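Local atomic coordinates of citrate synthase (Sulfolobus solfataricus, PDB entry 1O7X), a protein that belongs to the citrate synthase family, whose members are largely helical enzymes, and is assembled here as a dimer of two copies of the chain. Residues L96-A101 and L206-A211; D168-A172 and L274-L278. All coordinates share one frame; numbering follows the deposited sequence.

Interaction 1 (L96-A101 and L206-A211); sequences LEVGTA and LTAALA
T100 and T207 meet in an antiparallel helix pair at the dimer interface, between helix 92-106 and helix 202-213. The axes of the two short segments approach to 8.9 Å, and their directions differ by 169°. The backbones come nearest at E97 and T207, whose CA atoms are 5.2 Å apart. The two threonine side chains run past each other in opposite senses. T100 OG1 is 3.2 Å from T207 OG1, a weak hydrogen bond at most. The T100 hydroxyl also has carbonyls of its own helix within reach, L96 O at 3.0 Å and E97 O at 3.1 Å. Its chi1 of 36° turns OG1 back toward that backbone. T207 OG1 is hydrogen-bonded to Y203 O one turn earlier in its helix.

L210 supplies the apolar part. Its CD1 methyl lies 3.8 Å from L96 CB and 3.6 Å from T100 OG1, so one branch touches two residues a turn apart. E97 crosses T207 at about a right angle, with CG 4.1 Å from T207 CG2. Beyond CG the chain is extended and carries the carboxylate to A211. There OE2 is hydrogen-bonded to S204 OG of the second subunit.

All touching residues are buried. T207 packs on T207 of the second subunit, and E97 on A104 of that subunit. W342 of helix 330-352 covers L206 and L210. Such helices, packed on their mates across the dimer axis, are consistent with the eight-helix sandwich at the citrate synthase dimer interface, four helices from each subunit.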
ATOM      1  N   LEU A  96       4.310 -11.261  -4.274  1.00 28.09           N
ATOM      2  CA  LEU A  96       3.412 -10.573  -5.189  1.00 27.20           C
ATOM      3  C   LEU A  96       3.668  -9.076  -5.095  1.00 27.00           C
ATOM      4  O   LEU A  96       4.010  -8.464  -6.107  1.00 26.72           O
ATOM      5  CB  LEU A  96       1.977 -10.933  -4.879  1.00 28.45           C
ATOM      6  CG  LEU A  96       1.111 -11.855  -5.707  1.00 28.18           C
ATOM      7  CD1 LEU A  96       1.777 -12.391  -6.963  1.00 27.51           C
ATOM      8  CD2 LEU A  96       0.582 -12.981  -4.818  1.00 27.43           C
ATOM      9  N   GLU A  97       3.617  -8.501  -3.910  1.00 27.66           N
ATOM     10  CA  GLU A  97       3.977  -7.114  -3.619  1.00 28.28           C
ATOM     11  C   GLU A  97       5.247  -6.675  -4.353  1.00 28.50           C
ATOM     12  O   GLU A  97       5.353  -5.634  -5.041  1.00 29.00           O
ATOM     13  CB  GLU A  97       4.145  -7.073  -2.112  1.00 28.93           C
ATOM     14  CG  GLU A  97       3.872  -5.882  -1.226  1.00 30.96           C
ATOM     15  CD  GLU A  97       4.017  -6.287   0.232  1.00 32.42           C
ATOM     16  OE1 GLU A  97       5.113  -6.803   0.572  1.00 34.74           O
ATOM     17  OE2 GLU A  97       3.120  -6.160   1.077  1.00 32.31           O
ATOM     18  N   VAL A  98       6.309  -7.480  -4.266  1.00 26.63           N
ATOM     19  CA  VAL A  98       7.538  -7.155  -4.975  1.00 27.02           C
ATOM     20  C   VAL A  98       7.307  -7.061  -6.476  1.00 27.41           C
ATOM     21  O   VAL A  98       7.858  -6.218  -7.175  1.00 26.81           O
ATOM     22  CB  VAL A  98       8.578  -8.243  -4.677  1.00 27.39           C
ATOM     23  CG1 VAL A  98       9.789  -8.056  -5.551  1.00 27.62           C
ATOM     24  CG2 VAL A  98       8.988  -8.219  -3.221  1.00 27.60           C
ATOM     25  N   GLY A  99       6.588  -8.029  -7.054  1.00 28.22           N
ATOM     26  CA  GLY A  99       6.296  -8.095  -8.472  1.00 27.88           C
ATOM     27  C   GLY A  99       5.409  -6.948  -8.942  1.00 28.75           C
ATOM     28  O   GLY A  99       5.619  -6.439 -10.053  1.00 29.06           O
ATOM     29  N   THR A 100       4.435  -6.526  -8.129  1.00 27.99           N
ATOM     30  CA  THR A 100       3.572  -5.430  -8.575  1.00 28.83           C
ATOM     31  C   THR A 100       4.301  -4.098  -8.476  1.00 28.80           C
ATOM     32  O   THR A 100       4.138  -3.217  -9.320  1.00 28.57           O
ATOM     33  CB  THR A 100       2.257  -5.433  -7.780  1.00 29.85           C
ATOM     34  OG1 THR A 100       2.577  -5.834  -6.436  1.00 31.20           O
ATOM     35  CG2 THR A 100       1.260  -6.429  -8.351  1.00 29.60           C
ATOM     36  N   ALA A 101       5.132  -3.957  -7.434  1.00 27.29           N
ATOM     37  CA  ALA A 101       6.006  -2.802  -7.314  1.00 25.66           C
ATOM     38  C   ALA A 101       6.987  -2.808  -8.487  1.00 25.24           C
ATOM     39  O   ALA A 101       7.211  -1.760  -9.126  1.00 25.08           O
ATOM     40  CB  ALA A 101       6.741  -2.760  -5.982  1.00 25.22           C
ATOM     41  N   LEU A 206      -2.562  -1.747  -6.517  1.00 23.27           N
ATOM     42  CA  LEU A 206      -2.548  -3.186  -6.231  1.00 25.86           C
ATOM     43  C   LEU A 206      -1.503  -3.470  -5.151  1.00 25.66           C
ATOM     44  O   LEU A 206      -1.789  -4.135  -4.149  1.00 26.25           O
ATOM     45  CB  LEU A 206      -2.378  -3.959  -7.527  1.00 28.08           C
ATOM     46  CG  LEU A 206      -3.652  -4.220  -8.351  1.00 30.28           C
ATOM     47  CD1 LEU A 206      -3.315  -4.936  -9.655  1.00 30.98           C
ATOM     48  CD2 LEU A 206      -4.648  -5.069  -7.587  1.00 29.93           C
ATOM     49  N   THR A 207      -0.308  -2.877  -5.215  1.00 24.60           N
ATOM     50  CA  THR A 207       0.741  -3.085  -4.231  1.00 22.28           C
ATOM     51  C   THR A 207       0.146  -2.729  -2.882  1.00 21.12           C
ATOM     52  O   THR A 207       0.257  -3.521  -1.942  1.00 21.77           O
ATOM     53  CB  THR A 207       2.036  -2.330  -4.565  1.00 22.77           C
ATOM     54  OG1 THR A 207       2.599  -2.723  -5.829  1.00 22.62           O
ATOM     55  CG2 THR A 207       3.133  -2.593  -3.536  1.00 22.04           C
ATOM     56  N   ALA A 208      -0.532  -1.592  -2.767  1.00 19.73           N
ATOM     57  CA  ALA A 208      -1.174  -1.205  -1.519  1.00 19.88           C
ATOM     58  C   ALA A 208      -2.148  -2.272  -0.998  1.00 21.44           C
ATOM     59  O   ALA A 208      -2.109  -2.602   0.211  1.00 22.25           O
ATOM     60  CB  ALA A 208      -1.890   0.123  -1.701  1.00 18.47           C
ATOM     61  N   ALA A 209      -3.050  -2.787  -1.841  1.00 20.94           N
ATOM     62  CA  ALA A 209      -3.998  -3.826  -1.499  1.00 20.90           C
ATOM     63  C   ALA A 209      -3.307  -5.104  -1.024  1.00 20.80           C
ATOM     64  O   ALA A 209      -3.696  -5.712  -0.030  1.00 20.19           O
ATOM     65  CB  ALA A 209      -4.863  -4.291  -2.669  1.00 22.19           C
ATOM     66  N   LEU A 210      -2.278  -5.484  -1.764  1.00 21.26           N
ATOM     67  CA  LEU A 210      -1.485  -6.653  -1.421  1.00 22.82           C
ATOM     68  C   LEU A 210      -0.711  -6.485  -0.119  1.00 23.35           C
ATOM     69  O   LEU A 210      -0.548  -7.462   0.631  1.00 25.09           O
ATOM     70  CB  LEU A 210      -0.494  -6.963  -2.540  1.00 23.59           C
ATOM     71  CG  LEU A 210      -1.114  -7.485  -3.852  1.00 23.49           C
ATOM     72  CD1 LEU A 210      -0.000  -7.712  -4.867  1.00 22.74           C
ATOM     73  CD2 LEU A 210      -1.934  -8.733  -3.590  1.00 23.24           C
ATOM     74  N   ALA A 211      -0.301  -5.281   0.253  1.00 22.55           N
ATOM     75  CA  ALA A 211       0.405  -5.107   1.514  1.00 21.37           C
ATOM     76  C   ALA A 211      -0.541  -5.284   2.683  1.00 21.57           C
ATOM     77  O   ALA A 211      -0.157  -5.789   3.727  1.00 20.82           O
ATOM     78  CB  ALA A 211       1.018  -3.720   1.581  1.00 21.87           C
TER

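Interaction 2 (D168-A172 and L274-L278); sequences DEINA and LALTL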
ATOM      1  N   ASP A 168     -12.662 -30.616 -15.947  1.00 52.45           N
ATOM      2  CA  ASP A 168     -13.039 -30.418 -14.553  1.00 51.91           C
ATOM      3  C   ASP A 168     -12.125 -29.390 -13.897  1.00 50.03           C
ATOM      4  O   ASP A 168     -12.614 -28.467 -13.251  1.00 49.66           O
ATOM      5  CB  ASP A 168     -13.047 -31.748 -13.786  1.00 53.16           C
ATOM      6  CG  ASP A 168     -14.208 -32.645 -14.176  1.00 54.31           C
ATOM      7  OD1 ASP A 168     -15.021 -32.262 -15.050  1.00 55.05           O
ATOM      8  OD2 ASP A 168     -14.341 -33.751 -13.609  1.00 54.90           O
ATOM      9  N   GLU A 169     -10.820 -29.569 -14.052  1.00 47.71           N
ATOM     10  CA  GLU A 169      -9.810 -28.665 -13.539  1.00 45.86           C
ATOM     11  C   GLU A 169      -9.969 -27.242 -14.062  1.00 45.56           C
ATOM     12  O   GLU A 169     -10.254 -26.307 -13.291  1.00 45.83           O
ATOM     13  CB  GLU A 169      -8.427 -29.196 -13.933  1.00 44.56           C
ATOM     14  CG  GLU A 169      -8.175 -30.569 -13.331  1.00 43.38           C
ATOM     15  CD  GLU A 169      -6.759 -31.047 -13.550  1.00 42.38           C
ATOM     16  OE1 GLU A 169      -6.186 -30.857 -14.634  1.00 41.32           O
ATOM     17  OE2 GLU A 169      -6.203 -31.631 -12.604  1.00 42.50           O
ATOM     18  N   ILE A 170      -9.958 -27.078 -15.392  1.00 43.61           N
ATOM     19  CA  ILE A 170     -10.126 -25.769 -16.001  1.00 42.07           C
ATOM     20  C   ILE A 170     -11.388 -25.105 -15.487  1.00 42.35           C
ATOM     21  O   ILE A 170     -11.430 -23.897 -15.294  1.00 44.00           O
ATOM     22  CB  ILE A 170     -10.213 -25.804 -17.535  1.00 40.94           C
ATOM     23  CG1 ILE A 170      -8.932 -26.422 -18.082  1.00 39.59           C
ATOM     24  CG2 ILE A 170     -10.486 -24.417 -18.110  1.00 40.14           C
ATOM     25  CD1 ILE A 170      -8.846 -26.447 -19.578  1.00 38.90           C
ATOM     26  N   ASN A 171     -12.436 -25.887 -15.336  1.00 42.34           N
ATOM     27  CA  ASN A 171     -13.704 -25.421 -14.837  1.00 42.01           C
ATOM     28  C   ASN A 171     -13.621 -24.968 -13.386  1.00 41.56           C
ATOM     29  O   ASN A 171     -14.220 -23.954 -13.010  1.00 41.10           O
ATOM     30  CB  ASN A 171     -14.686 -26.600 -14.946  1.00 43.44           C
ATOM     31  CG  ASN A 171     -16.074 -26.075 -14.629  1.00 45.88           C
ATOM     32  OD1 ASN A 171     -16.608 -25.348 -15.478  1.00 47.56           O
ATOM     33  ND2 ASN A 171     -16.594 -26.418 -13.458  1.00 45.99           N
ATOM     34  N   ALA A 172     -12.934 -25.759 -12.557  1.00 40.84           N
ATOM     35  CA  ALA A 172     -12.861 -25.434 -11.126  1.00 41.36           C
ATOM     36  C   ALA A 172     -12.033 -24.167 -10.940  1.00 41.28           C
ATOM     37  O   ALA A 172     -12.507 -23.249 -10.266  1.00 40.76           O
ATOM     38  CB  ALA A 172     -12.425 -26.624 -10.307  1.00 40.60           C
ATOM     39  N   LEU A 274     -17.958 -27.704  -6.467  1.00 46.74           N
ATOM     40  CA  LEU A 274     -16.694 -27.813  -7.181  1.00 47.16           C
ATOM     41  C   LEU A 274     -15.755 -28.857  -6.575  1.00 47.43           C
ATOM     42  O   LEU A 274     -15.095 -29.554  -7.348  1.00 46.82           O
ATOM     43  CB  LEU A 274     -15.955 -26.475  -7.245  1.00 47.37           C
ATOM     44  CG  LEU A 274     -16.547 -25.343  -8.073  1.00 47.40           C
ATOM     45  CD1 LEU A 274     -15.991 -24.008  -7.613  1.00 47.42           C
ATOM     46  CD2 LEU A 274     -16.257 -25.497  -9.559  1.00 48.13           C
ATOM     47  N   ALA A 275     -15.656 -29.003  -5.258  1.00 48.15           N
ATOM     48  CA  ALA A 275     -14.773 -29.977  -4.643  1.00 49.48           C
ATOM     49  C   ALA A 275     -15.229 -31.410  -4.893  1.00 51.15           C
ATOM     50  O   ALA A 275     -14.399 -32.300  -5.118  1.00 49.89           O
ATOM     51  CB  ALA A 275     -14.636 -29.684  -3.160  1.00 49.24           C
ATOM     52  N   LEU A 276     -16.554 -31.626  -4.927  1.00 53.56           N
ATOM     53  CA  LEU A 276     -17.093 -32.949  -5.213  1.00 55.69           C
ATOM     54  C   LEU A 276     -16.600 -33.342  -6.607  1.00 57.22           C
ATOM     55  O   LEU A 276     -16.148 -34.460  -6.827  1.00 57.98           O
ATOM     56  CB  LEU A 276     -18.610 -33.066  -5.219  1.00 56.29           C
ATOM     57  CG  LEU A 276     -19.365 -33.159  -3.891  1.00 56.81           C
ATOM     58  CD1 LEU A 276     -20.833 -32.812  -4.091  1.00 56.93           C
ATOM     59  CD2 LEU A 276     -19.258 -34.528  -3.248  1.00 56.56           C
ATOM     60  N   THR A 277     -16.668 -32.379  -7.515  1.00 58.47           N
ATOM     61  CA  THR A 277     -16.250 -32.538  -8.894  1.00 59.74           C
ATOM     62  C   THR A 277     -14.835 -33.013  -9.111  1.00 61.01           C
ATOM     63  O   THR A 277     -14.634 -33.613 -10.184  1.00 61.26           O
ATOM     64  CB  THR A 277     -16.561 -31.225  -9.641  1.00 59.91           C
ATOM     65  OG1 THR A 277     -17.545 -31.504 -10.650  1.00 60.14           O
ATOM     66  CG2 THR A 277     -15.386 -30.532 -10.300  1.00 60.01           C
ATOM     67  N   LEU A 278     -13.864 -32.790  -8.225  1.00 62.57           N
ATOM     68  CA  LEU A 278     -12.506 -33.238  -8.513  1.00 64.83           C
ATOM     69  C   LEU A 278     -11.851 -34.173  -7.504  1.00 66.70           C
ATOM     70  O   LEU A 278     -10.713 -34.615  -7.755  1.00 66.43           O
ATOM     71  CB  LEU A 278     -11.584 -32.029  -8.734  1.00 64.18           C
ATOM     72  CG  LEU A 278     -12.031 -30.862  -9.601  1.00 63.38           C
ATOM     73  CD1 LEU A 278     -12.455 -29.700  -8.721  1.00 63.26           C
ATOM     74  CD2 LEU A 278     -10.956 -30.406 -10.572  1.00 63.23           C
TER
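L278, L274 and A172 make the apolar core where helix 167-180 meets helix 266-279. The segments run antiparallel, with a crossing angle of -162° and axes 10.0 Å apart. The CA atoms of A172 and L274 are 6.0 Å apart, and those of D168 and L278 6.7 Å. The two methyls of L278 divide the work. CD1 meets A172 CB at 3.5 Å. CD2 lies against the backbone one turn earlier, 3.6 Å from E169 N, and also touches the CG methylene of E169. One turn before L278, L274 sends CD2 to A172, 3.7 Å from its CA. The small A172 side chain thus touches two leucines of the facing helix. The same CD2 lies 4.0 Å from N171 ND2, a van der Waals touch. The N171 amide reaches this place because its CG is anti to the backbone N, with chi1 at -171°.

Polar groups add no hydrogen bond between the segments. D168 OD2 approaches T277 O to 3.4 Å, but both atoms are acceptors. D168 is exposed here, and T277 partly so. The carboxylate of E169 turns to other partners, a salt bridge with R281 and a hydrogen bond from T166 N.

Helix 316-323 closes the buried side of the pair. Its L323 packs on both A172 and L278, and its V319 on L274. Farther along helix 167-180, K175 and L179 continue the contact with L274. On another side of helix 167-180, I170 packs against helix 152-161.

From the N terminus, the chain first passes through 96-101 and then 168-172. It returns to the first with 206-211, which closes interaction 1 over 104 intervening residues. It returns to the second with 274-278, which closes interaction 2 over 101 residues. The segments alternate, so the two loops cross and neither nests in the other. Helix 187-197 lies within both loops, and both are mostly helical with no strand. The centres of interaction 1 and interaction 2 are about 29 Å apart, on opposite sides of the chain's centre, and the contacts do not touch. Interaction 1 joins helices beside the second subunit, whereas interaction 2 joins helices that no other chain of the assembly touches there.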